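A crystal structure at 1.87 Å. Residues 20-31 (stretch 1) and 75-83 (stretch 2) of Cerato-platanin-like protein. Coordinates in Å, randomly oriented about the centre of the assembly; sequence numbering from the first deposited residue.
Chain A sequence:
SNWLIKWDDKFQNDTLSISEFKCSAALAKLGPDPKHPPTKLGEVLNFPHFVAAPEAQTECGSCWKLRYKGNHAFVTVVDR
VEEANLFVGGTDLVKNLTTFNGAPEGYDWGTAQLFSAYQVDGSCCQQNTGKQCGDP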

# COMPACT_ATOMS: atom_id res chain seq x y z
N GLU A 20 12.14 8.38 5.34
CA GLU A 20 12.63 7.80 4.13
C GLU A 20 11.61 7.65 2.99
O GLU A 20 11.95 7.20 1.92
CB GLU A 20 13.21 6.42 4.43
CG GLU A 20 14.38 6.47 5.42
CD GLU A 20 15.71 6.75 4.72
OE1 GLU A 20 15.77 6.81 3.45
OE2 GLU A 20 16.71 6.93 5.42
N PHE A 21 10.39 8.14 3.21
CA PHE A 21 9.27 7.93 2.30
C PHE A 21 8.75 9.28 1.95
O PHE A 21 8.72 10.18 2.79
CB PHE A 21 8.17 7.18 3.08
CG PHE A 21 8.62 5.83 3.52
CD1 PHE A 21 8.51 4.74 2.69
CD2 PHE A 21 9.32 5.69 4.73
CE1 PHE A 21 9.00 3.50 3.05
CE2 PHE A 21 9.81 4.43 5.12
CZ PHE A 21 9.68 3.35 4.29
N LYS A 22 8.30 9.43 0.73
CA LYS A 22 7.91 10.77 0.29
C LYS A 22 6.58 11.15 0.82
O LYS A 22 6.13 12.26 0.54
CB LYS A 22 7.92 10.76 -1.24
CG LYS A 22 9.42 10.79 -1.72
CD LYS A 22 9.54 10.64 -3.23
CE LYS A 22 10.99 11.06 -3.66
NZ LYS A 22 11.23 10.58 -5.04
N CYS A 23 5.92 10.27 1.59
CA CYS A 23 4.69 10.63 2.26
C CYS A 23 4.91 10.85 3.76
O CYS A 23 4.02 10.66 4.54
CB CYS A 23 3.61 9.54 2.05
SG CYS A 23 3.10 9.46 0.33
N SER A 24 6.14 11.17 4.16
CA SER A 24 6.51 11.20 5.59
C SER A 24 5.54 12.05 6.44
O SER A 24 5.22 11.70 7.58
CB SER A 24 8.00 11.62 5.70
OG SER A 24 8.18 12.90 5.12
N ALA A 25 5.04 13.15 5.92
CA ALA A 25 4.16 13.97 6.73
C ALA A 25 2.82 13.27 6.99
O ALA A 25 2.29 13.26 8.10
CB ALA A 25 3.93 15.42 6.02
N ALA A 26 2.26 12.67 5.96
CA ALA A 26 1.00 11.97 6.13
C ALA A 26 1.24 10.77 7.09
O ALA A 26 0.41 10.49 7.93
CB ALA A 26 0.52 11.48 4.81
N LEU A 27 2.39 10.10 6.95
CA LEU A 27 2.75 8.95 7.83
C LEU A 27 2.76 9.29 9.30
O LEU A 27 2.37 8.46 10.16
CB LEU A 27 4.08 8.36 7.45
CG LEU A 27 4.12 7.76 6.02
CD1 LEU A 27 5.53 7.17 5.70
CD2 LEU A 27 3.03 6.70 5.84
N ALA A 28 3.21 10.51 9.60
CA ALA A 28 3.28 11.00 10.98
C ALA A 28 1.90 11.03 11.60
O ALA A 28 1.75 10.98 12.82
CB ALA A 28 3.86 12.41 11.03
N LYS A 29 0.88 11.15 10.77
CA LYS A 29 -0.48 11.17 11.28
C LYS A 29 -1.22 9.84 11.22
O LYS A 29 -2.42 9.80 11.48
CB LYS A 29 -1.25 12.18 10.48
CG LYS A 29 -0.59 13.57 10.74
CD LYS A 29 -1.40 14.76 10.11
CE LYS A 29 -1.33 14.83 8.62
NZ LYS A 29 -1.65 16.28 8.20
N LEU A 30 -0.47 8.79 10.87
CA LEU A 30 -1.06 7.51 10.57
C LEU A 30 -0.55 6.46 11.50
O LEU A 30 -0.56 5.28 11.18
CB LEU A 30 -0.87 7.13 9.12
CG LEU A 30 -1.78 7.90 8.17
CD1 LEU A 30 -1.35 7.55 6.71
CD2 LEU A 30 -3.26 7.50 8.35
N GLY A 31 -0.21 6.89 12.72
CA GLY A 31 0.04 5.94 13.79
C GLY A 31 -1.28 5.59 14.43
O GLY A 31 -2.30 6.26 14.16
N VAL A 75 -4.42 -1.32 0.36
CA VAL A 75 -3.07 -0.85 0.56
C VAL A 75 -3.04 0.64 0.88
O VAL A 75 -3.87 1.35 0.42
CB VAL A 75 -2.17 -1.15 -0.67
CG1 VAL A 75 -2.20 -2.66 -1.02
CG2 VAL A 75 -2.62 -0.40 -1.94
N THR A 76 -2.03 1.09 1.69
CA THR A 76 -1.90 2.46 2.00
C THR A 76 -0.80 2.99 1.14
O THR A 76 0.28 2.40 1.05
CB THR A 76 -1.54 2.60 3.47
OG1 THR A 76 -2.58 1.95 4.21
CG2 THR A 76 -1.56 4.10 3.91
N VAL A 77 -1.02 4.17 0.53
CA VAL A 77 0.04 4.79 -0.17
C VAL A 77 0.97 5.50 0.82
O VAL A 77 0.53 6.38 1.55
CB VAL A 77 -0.57 5.85 -1.20
CG1 VAL A 77 0.60 6.69 -1.89
CG2 VAL A 77 -1.40 5.11 -2.31
N VAL A 78 2.26 5.14 0.83
CA VAL A 78 3.18 5.63 1.82
C VAL A 78 4.42 6.26 1.18
O VAL A 78 5.27 6.81 1.87
CB VAL A 78 3.66 4.51 2.77
CG1 VAL A 78 2.43 3.82 3.54
CG2 VAL A 78 4.59 3.46 2.02
N ASP A 79 4.49 6.22 -0.15
CA ASP A 79 5.69 6.78 -0.80
C ASP A 79 5.33 7.07 -2.26
O ASP A 79 4.18 6.81 -2.68
CB ASP A 79 6.77 5.69 -0.68
CG ASP A 79 8.19 6.19 -1.00
OD1 ASP A 79 8.41 7.41 -1.19
OD2 ASP A 79 9.04 5.30 -1.06
N ARG A 80 6.27 7.54 -3.06
CA ARG A 80 5.93 7.94 -4.42
C ARG A 80 6.82 7.15 -5.35
O ARG A 80 7.94 6.84 -4.98
CB ARG A 80 6.22 9.48 -4.68
CG ARG A 80 4.93 10.39 -4.67
CD ARG A 80 4.15 10.07 -3.34
NE ARG A 80 3.04 11.01 -3.15
CZ ARG A 80 1.81 10.75 -3.54
NH1 ARG A 80 1.56 9.61 -4.13
NH2 ARG A 80 0.86 11.63 -3.32
N VAL A 81 6.30 6.77 -6.51
CA VAL A 81 7.16 6.39 -7.63
C VAL A 81 6.72 7.39 -8.69
O VAL A 81 5.61 7.91 -8.60
CB VAL A 81 6.90 4.98 -8.11
CG1 VAL A 81 7.53 4.02 -7.13
CG2 VAL A 81 5.39 4.69 -8.25
N GLU A 82 7.51 7.71 -9.67
CA GLU A 82 6.93 8.70 -10.61
C GLU A 82 6.63 8.14 -11.98
O GLU A 82 6.88 8.79 -13.01
CB GLU A 82 7.82 9.92 -10.69
CG GLU A 82 8.05 10.68 -9.37
CD GLU A 82 8.98 9.90 -8.44
OE1 GLU A 82 9.83 9.12 -8.95
OE2 GLU A 82 8.86 10.10 -7.22
N GLU A 83 6.10 6.92 -12.00
CA GLU A 83 5.73 6.25 -13.19
C GLU A 83 4.23 6.14 -13.14
O GLU A 83 3.67 5.65 -12.16
CB GLU A 83 6.38 4.88 -13.21
CG GLU A 83 7.45 4.70 -14.34
CD GLU A 83 8.75 5.49 -14.22
OE1 GLU A 83 9.55 5.33 -13.27
OE2 GLU A 83 9.03 6.28 -15.15
O HOH W 1 4.46 13.22 -1.82
O HOH W 2 10.40 8.41 -5.82

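Read from the strand outward, this contact grades from thin apolar touch to charge. Val 75 lies out of reach of the helical segment. Thr 76 makes the first approach: its CB points toward the other stretch, and CG2 comes within 4.4 Å of Leu 30 CD1, while its OG1 is satisfied elsewhere in the structure. Val 77 adds little more, with CG1 4.3 Å from Cys 23 SG.

Val 78 is the apolar centre, and its two methyls divide the work. CG1 packs against Leu 27 CD2 at 3.7 Å, and CG2 lies 4.2 Å from Phe 21 CD1. Leu 27 reaches this valine by its length, since its CA-to-CB bond runs sideways but its end comes nearer. The carbonyl of Val 78 is also closely packed, with O 3.2 Å from both Phe 21 CB and Cys 23 CB.

Asp 79 supplies the most exact polar link. Lys 22 N donates to Asp 79 OD1 at 2.8 Å and 167°, a nearly straight hydrogen bond, at the point where the two backbones come nearest, CA to CA 4.7 Å. The same OD1 takes a weak bond from Arg 80 N, also 2.8 Å, so one carboxylate oxygen ties the turn at Phe 21 to Ser 24 to the chain just beyond Asp 79.

Arg 80 lays its guanidinium beside Cys 23, whose SG sits over one face, 3.8 Å from NE. That NE donates to water 1 at 2.9 Å, and the water donates to Lys 22 O at 3.0 Å. Val 81 points away. Glu 82 then closes the exposed margin: OE2 forms a salt bridge with Lys 22 NZ at 3.3 Å, a long one, reinforced by water 2, which accepts from Lys 22 NZ at 2.5 Å and donates to Glu 82 OE2 at 2.7 Å.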